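Local coordinates for ribonucleoside-diphosphate reductase, alpha chain (Actinobacillus ureae ATCC 25976, PDB 6DQX), which probably reduces ribonucleoside diphosphates to their deoxy forms, as the catalytic subunit of a class Id ribonucleotide reductase, at residues I187-T200 and Y228-K240. Numbering follows the deposited sequence.
Sequences IEHGDIDEWLDIHT and YKRQLWAKLLQRK. With EDO (1,2-ethanediol), chain G; EDO (1,2-ethanediol), chain I.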
loop_
_atom_site.group_PDB
_atom_site.type_symbol
_atom_site.label_atom_id
_atom_site.label_comp_id
_atom_site.label_asym_id
_atom_site.label_seq_id
_atom_site.Cartn_x
_atom_site.Cartn_y
_atom_site.Cartn_z
ATOM N N ILE A 187 22.237 -8.950 6.505
ATOM C CA ILE A 187 22.328 -10.361 6.948
ATOM C C ILE A 187 22.299 -10.485 8.476
ATOM O O ILE A 187 21.897 -11.538 8.990
ATOM C CB ILE A 187 23.577 -11.072 6.356
ATOM C CG1 ILE A 187 23.409 -12.611 6.427
ATOM C CG2 ILE A 187 24.850 -10.558 6.989
ATOM C CD1 ILE A 187 24.386 -13.382 5.574
ATOM N N GLU A 188 22.687 -9.408 9.181
ATOM C CA GLU A 188 22.692 -9.357 10.656
ATOM C C GLU A 188 21.351 -8.912 11.273
ATOM O O GLU A 188 21.242 -8.847 12.483
ATOM C CB GLU A 188 23.843 -8.528 11.224
ATOM C CG GLU A 188 23.751 -7.006 11.076
ATOM C CD GLU A 188 24.301 -6.478 9.751
ATOM O OE1 GLU A 188 24.427 -7.258 8.781
ATOM O OE2 GLU A 188 24.577 -5.257 9.671
ATOM N N HIS A 189 20.357 -8.641 10.435
ATOM C CA HIS A 189 19.079 -8.077 10.880
ATOM C C HIS A 189 18.303 -9.142 11.626
ATOM O O HIS A 189 18.357 -10.324 11.263
ATOM C CB HIS A 189 18.231 -7.605 9.682
ATOM C CG HIS A 189 17.094 -6.703 10.064
ATOM N ND1 HIS A 189 15.838 -7.170 10.413
ATOM C CD2 HIS A 189 17.026 -5.349 10.146
ATOM C CE1 HIS A 189 15.056 -6.145 10.699
ATOM N NE2 HIS A 189 15.743 -5.027 10.543
ATOM N N GLY A 190 17.553 -8.711 12.638
ATOM C CA GLY A 190 16.710 -9.621 13.401
ATOM C C GLY A 190 15.794 -10.488 12.584
ATOM O O GLY A 190 15.527 -11.623 12.983
ATOM N N ASP A 191 15.320 -9.989 11.435
ATOM C CA ASP A 191 14.330 -10.685 10.623
ATOM C C ASP A 191 14.904 -11.490 9.450
ATOM O O ASP A 191 14.145 -11.961 8.607
ATOM C CB ASP A 191 13.282 -9.700 10.084
ATOM C CG ASP A 191 12.594 -8.891 11.170
ATOM O OD1 ASP A 191 12.374 -9.408 12.293
ATOM O OD2 ASP A 191 12.267 -7.710 10.889
ATOM N N ILE A 192 16.222 -11.667 9.400
ATOM C CA ILE A 192 16.863 -12.320 8.265
ATOM C C ILE A 192 16.257 -13.698 7.926
ATOM O O ILE A 192 16.034 -14.010 6.764
ATOM C CB ILE A 192 18.414 -12.370 8.441
ATOM C CG1 ILE A 192 19.118 -12.794 7.137
ATOM C CG2 ILE A 192 18.858 -13.297 9.565
ATOM C CD1 ILE A 192 18.760 -11.977 5.914
ATOM N N ASP A 193 15.956 -14.502 8.947
ATOM C CA ASP A 193 15.332 -15.827 8.710
ATOM C C ASP A 193 13.992 -15.731 7.981
ATOM O O ASP A 193 13.695 -16.582 7.140
ATOM C CB ASP A 193 15.156 -16.612 10.023
ATOM C CG ASP A 193 16.476 -17.076 10.623
ATOM O OD1 ASP A 193 17.413 -17.389 9.857
ATOM O OD2 ASP A 193 16.572 -17.151 11.880
ATOM N N GLU A 194 13.191 -14.697 8.266
ATOM C CA GLU A 194 11.926 -14.537 7.552
ATOM C C GLU A 194 12.151 -14.190 6.080
ATOM O O GLU A 194 11.457 -14.683 5.219
ATOM C CB GLU A 194 11.033 -13.472 8.185
ATOM C CG GLU A 194 10.549 -13.806 9.588
ATOM C CD GLU A 194 9.566 -12.772 10.085
ATOM O OE1 GLU A 194 9.910 -12.006 11.024
ATOM O OE2 GLU A 194 8.472 -12.687 9.499
ATOM N N TRP A 195 13.104 -13.301 5.813
ATOM C CA TRP A 195 13.418 -12.909 4.428
ATOM C C TRP A 195 13.975 -14.078 3.603
ATOM O O TRP A 195 13.651 -14.207 2.436
ATOM C CB TRP A 195 14.413 -11.753 4.420
ATOM C CG TRP A 195 13.818 -10.438 4.798
ATOM C CD1 TRP A 195 13.481 -10.015 6.055
ATOM C CD2 TRP A 195 13.493 -9.365 3.915
ATOM N NE1 TRP A 195 12.987 -8.733 6.011
ATOM C CE2 TRP A 195 12.974 -8.307 4.711
ATOM C CE3 TRP A 195 13.587 -9.185 2.529
ATOM C CZ2 TRP A 195 12.545 -7.094 4.161
ATOM C CZ3 TRP A 195 13.168 -7.962 1.983
ATOM C CH2 TRP A 195 12.632 -6.947 2.796
ATOM N N LEU A 196 14.768 -14.944 4.224
ATOM C CA LEU A 196 15.338 -16.117 3.525
ATOM C C LEU A 196 14.327 -17.165 3.022
ATOM O O LEU A 196 14.707 -18.033 2.230
ATOM C CB LEU A 196 16.441 -16.781 4.366
ATOM C CG LEU A 196 17.769 -16.030 4.478
ATOM C CD1 LEU A 196 18.768 -16.831 5.290
ATOM C CD2 LEU A 196 18.365 -15.710 3.110
ATOM N N ASP A 197 13.057 -17.078 3.445
ATOM C CA ASP A 197 11.978 -17.918 2.900
ATOM C C ASP A 197 11.120 -17.240 1.839
ATOM O O ASP A 197 10.161 -17.819 1.365
ATOM C CB ASP A 197 11.109 -18.478 4.050
ATOM C CG ASP A 197 11.854 -19.501 4.890
ATOM O OD1 ASP A 197 12.826 -20.103 4.402
ATOM O OD2 ASP A 197 11.486 -19.688 6.054
ATOM N N ILE A 198 11.476 -16.016 1.427
ATOM C CA ILE A 198 10.823 -15.371 0.301
ATOM C C ILE A 198 10.848 -16.307 -0.926
ATOM O O ILE A 198 11.844 -16.961 -1.153
ATOM C CB ILE A 198 11.513 -14.009 -0.019
ATOM C CG1 ILE A 198 11.043 -12.959 0.995
ATOM C CG2 ILE A 198 11.224 -13.565 -1.441
ATOM C CD1 ILE A 198 11.695 -11.589 0.886
ATOM N N HIS A 199 9.741 -16.367 -1.661
ATOM C CA HIS A 199 9.548 -17.249 -2.849
ATOM C C HIS A 199 9.273 -18.762 -2.558
ATOM O O HIS A 199 8.889 -19.492 -3.479
ATOM C CB HIS A 199 10.681 -17.096 -3.887
ATOM C CG HIS A 199 10.730 -15.749 -4.547
ATOM N ND1 HIS A 199 11.508 -15.499 -5.657
ATOM C CD2 HIS A 199 10.080 -14.588 -4.277
ATOM C CE1 HIS A 199 11.362 -14.235 -6.021
ATOM N NE2 HIS A 199 10.506 -13.658 -5.196
ATOM N N THR A 200 9.439 -19.226 -1.318
ATOM C CA THR A 200 9.110 -20.635 -0.971
ATOM C C THR A 200 7.614 -20.887 -1.010
ATOM O O THR A 200 6.811 -19.949 -0.927
ATOM C CB THR A 200 9.603 -21.039 0.437
ATOM O OG1 THR A 200 8.941 -20.254 1.442
ATOM C CG2 THR A 200 11.095 -20.890 0.553
ATOM N N TYR A 228 26.551 -20.197 14.109
ATOM C CA TYR A 228 25.305 -19.578 13.678
ATOM C C TYR A 228 25.501 -18.941 12.306
ATOM O O TYR A 228 24.691 -19.162 11.412
ATOM C CB TYR A 228 24.780 -18.512 14.652
ATOM C CG TYR A 228 23.562 -17.815 14.069
ATOM C CD1 TYR A 228 22.307 -18.429 14.082
ATOM C CD2 TYR A 228 23.676 -16.576 13.432
ATOM C CE1 TYR A 228 21.194 -17.812 13.516
ATOM C CE2 TYR A 228 22.569 -15.964 12.862
ATOM C CZ TYR A 228 21.333 -16.573 12.906
ATOM O OH TYR A 228 20.258 -15.920 12.331
ATOM N N LYS A 229 26.578 -18.162 12.154
ATOM C CA LYS A 229 26.856 -17.490 10.869
ATOM C C LYS A 229 27.097 -18.515 9.758
ATOM O O LYS A 229 26.576 -18.378 8.642
ATOM C CB LYS A 229 28.041 -16.546 10.997
ATOM C CG LYS A 229 27.774 -15.364 11.902
ATOM C CD LYS A 229 28.844 -14.304 11.737
ATOM C CE LYS A 229 28.603 -13.098 12.628
ATOM N NZ LYS A 229 28.982 -13.333 14.051
ATOM N N ARG A 230 27.844 -19.568 10.087
ATOM C CA ARG A 230 28.056 -20.668 9.156
ATOM C C ARG A 230 26.746 -21.302 8.681
ATOM O O ARG A 230 26.598 -21.539 7.495
ATOM C CB ARG A 230 29.039 -21.713 9.729
ATOM C CG ARG A 230 30.489 -21.251 9.657
ATOM C CD ARG A 230 31.511 -22.268 10.149
ATOM N NE ARG A 230 31.533 -23.482 9.324
ATOM C CZ ARG A 230 30.904 -24.635 9.595
ATOM N NH1 ARG A 230 30.156 -24.799 10.696
ATOM N NH2 ARG A 230 31.017 -25.653 8.742
ATOM N N GLN A 231 25.788 -21.551 9.578
ATOM C CA GLN A 231 24.482 -22.118 9.152
ATOM C C GLN A 231 23.594 -21.152 8.373
ATOM O O GLN A 231 22.881 -21.555 7.463
ATOM C CB GLN A 231 23.666 -22.732 10.325
ATOM C CG GLN A 231 23.553 -24.263 10.275
ATOM C CD GLN A 231 23.072 -24.807 8.922
ATOM O OE1 GLN A 231 22.289 -24.156 8.210
ATOM N NE2 GLN A 231 23.550 -26.006 8.558
ATOM N N LEU A 232 23.611 -19.884 8.758
ATOM C CA LEU A 232 22.857 -18.868 8.037
ATOM C C LEU A 232 23.411 -18.703 6.621
ATOM O O LEU A 232 22.658 -18.668 5.662
ATOM C CB LEU A 232 22.910 -17.542 8.789
ATOM C CG LEU A 232 21.996 -16.429 8.283
ATOM C CD1 LEU A 232 20.532 -16.781 8.506
ATOM C CD2 LEU A 232 22.330 -15.126 9.000
ATOM N N TRP A 233 24.736 -18.619 6.506
ATOM C CA TRP A 233 25.382 -18.457 5.206
ATOM C C TRP A 233 25.061 -19.656 4.340
ATOM O O TRP A 233 24.709 -19.494 3.180
ATOM C CB TRP A 233 26.883 -18.281 5.382
ATOM C CG TRP A 233 27.639 -17.982 4.122
ATOM C CD1 TRP A 233 28.594 -18.760 3.535
ATOM C CD2 TRP A 233 27.522 -16.810 3.309
ATOM N NE1 TRP A 233 29.076 -18.149 2.396
ATOM C CE2 TRP A 233 28.441 -16.950 2.237
ATOM C CE3 TRP A 233 26.740 -15.652 3.381
ATOM C CZ2 TRP A 233 28.580 -15.980 1.239
ATOM C CZ3 TRP A 233 26.877 -14.687 2.377
ATOM C CH2 TRP A 233 27.794 -14.862 1.324
ATOM N N ALA A 234 25.146 -20.857 4.919
ATOM C CA ALA A 234 24.791 -22.088 4.193
ATOM C C ALA A 234 23.369 -22.056 3.651
ATOM O O ALA A 234 23.134 -22.431 2.513
ATOM C CB ALA A 234 24.997 -23.320 5.076
ATOM N N LYS A 235 22.425 -21.589 4.465
ATOM C CA LYS A 235 21.036 -21.463 4.033
ATOM C C LYS A 235 20.878 -20.443 2.885
ATOM O O LYS A 235 20.164 -20.688 1.931
ATOM C CB LYS A 235 20.138 -21.091 5.229
ATOM C CG LYS A 235 18.664 -21.083 4.880
ATOM C CD LYS A 235 17.748 -20.781 6.059
ATOM C CE LYS A 235 16.303 -20.768 5.568
ATOM N NZ LYS A 235 15.299 -20.634 6.661
ATOM N N LEU A 236 21.555 -19.303 2.983
ATOM C CA LEU A 236 21.512 -18.297 1.915
ATOM C C LEU A 236 21.994 -18.892 0.586
ATOM O O LEU A 236 21.327 -18.749 -0.445
ATOM C CB LEU A 236 22.346 -17.071 2.314
ATOM C CG LEU A 236 22.234 -15.840 1.408
ATOM C CD1 LEU A 236 22.630 -14.586 2.181
ATOM C CD2 LEU A 236 23.076 -16.000 0.148
ATOM N N LEU A 237 23.135 -19.579 0.621
ATOM C CA LEU A 237 23.677 -20.276 -0.574
ATOM C C LEU A 237 22.709 -21.327 -1.118
ATOM O O LEU A 237 22.573 -21.470 -2.332
ATOM C CB LEU A 237 25.033 -20.947 -0.287
ATOM C CG LEU A 237 26.237 -20.124 0.183
ATOM C CD1 LEU A 237 27.465 -21.021 0.243
ATOM C CD2 LEU A 237 26.494 -18.912 -0.689
ATOM N N GLN A 238 22.044 -22.060 -0.224
ATOM C CA GLN A 238 21.003 -23.036 -0.624
ATOM C C GLN A 238 19.858 -22.338 -1.355
ATOM O O GLN A 238 19.422 -22.789 -2.403
ATOM C CB GLN A 238 20.453 -23.798 0.589
ATOM C CG GLN A 238 19.565 -24.999 0.254
ATOM C CD GLN A 238 18.772 -25.535 1.456
ATOM O OE1 GLN A 238 18.853 -25.006 2.572
ATOM N NE2 GLN A 238 17.995 -26.596 1.225
ATOM N N ARG A 239 19.392 -21.214 -0.807
ATOM C CA ARG A 239 18.337 -20.421 -1.447
ATOM C C ARG A 239 18.729 -19.909 -2.852
ATOM O O ARG A 239 17.933 -19.915 -3.785
ATOM C CB ARG A 239 17.950 -19.239 -0.538
ATOM C CG ARG A 239 17.354 -19.620 0.824
ATOM C CD ARG A 239 16.108 -20.494 0.697
ATOM N NE ARG A 239 15.145 -19.903 -0.241
ATOM C CZ ARG A 239 14.282 -20.570 -1.014
ATOM N NH1 ARG A 239 13.466 -19.885 -1.820
ATOM N NH2 ARG A 239 14.220 -21.907 -1.008
ATOM N N LYS A 240 19.984 -19.507 -2.998
ATOM C CA LYS A 240 20.495 -18.962 -4.257
ATOM C C LYS A 240 20.650 -20.024 -5.353
ATOM O O LYS A 240 20.410 -19.761 -6.539
ATOM C CB LYS A 240 21.818 -18.255 -3.985
ATOM C CG LYS A 240 22.142 -17.201 -5.014
ATOM C CD LYS A 240 23.177 -16.214 -4.486
ATOM C CE LYS A 240 23.530 -15.226 -5.577
ATOM N NZ LYS A 240 22.352 -14.552 -6.154
HETATM C C1 EDO G . 23.913 -13.005 12.781
HETATM O O1 EDO G . 24.837 -11.955 13.073
HETATM C C2 EDO G . 22.832 -12.377 11.913
HETATM O O2 EDO G . 21.633 -13.095 11.573
HETATM C C1 EDO I . 9.016 -18.455 7.540
HETATM O O1 EDO I . 10.330 -17.948 7.808
HETATM C C2 EDO I . 8.467 -19.038 8.829
HETATM O O2 EDO I . 8.089 -17.934 9.657
HETATM O O HOH W 1 14.560 -17.049 -0.943
#
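Leu232 turns its CG away from the backbone N (chi1 -171°) and spreads two methyls against the segment 187-200, whereas Leu196, with CG opposite its own carbonyl carbon (chi1 -72°), reaches across to meet one of them, CD1 to CD1 at 3.7 Å. The other methyl, Leu232 CD2, lies 3.8 Å from Ile187 CG1 and also touches Ile192 CG2, so this one leucine touches both Ile187, just past strand 181-186, and the short helix 192-195. Ile187 continues the apolar seam: its CD1 meets the edge of the Trp233 ring at CE3, 3.9 Å away, and packs crosswise against Leu236 CD1. Trp218 of helix 216-223 adjoins both Ile187 and Leu232, and Tyr210 backs Leu196.

Polar contacts flank this apolar seam. Lys235 runs fully extended past Leu196 to a long, weak salt bridge from NZ to Asp197 OD1 (3.4 Å). Arg239 instead doubles back along its chain, which brings its guanidinium against the turn 197-200; Thr200 CG2 lies over one face, toward its rim, and NH1 gives a weak bond to Ile198 O. A water in the guanidinium plane accepts from Arg239 NE at 3.0 Å and donates to the same carbonyl, a second tie to the loop, while NH2 pairs with Glu242. At the other end, an ethanediol, probably from the crystallisation liquor, links Tyr228 OH to Ile187 O.

Here the loop and short helix after strand 181-186 pack on helix 227-243, which leads into strand 247-249: an outer helical layer over parallel strands, as in the alpha/beta barrel of ribonucleotide reductases.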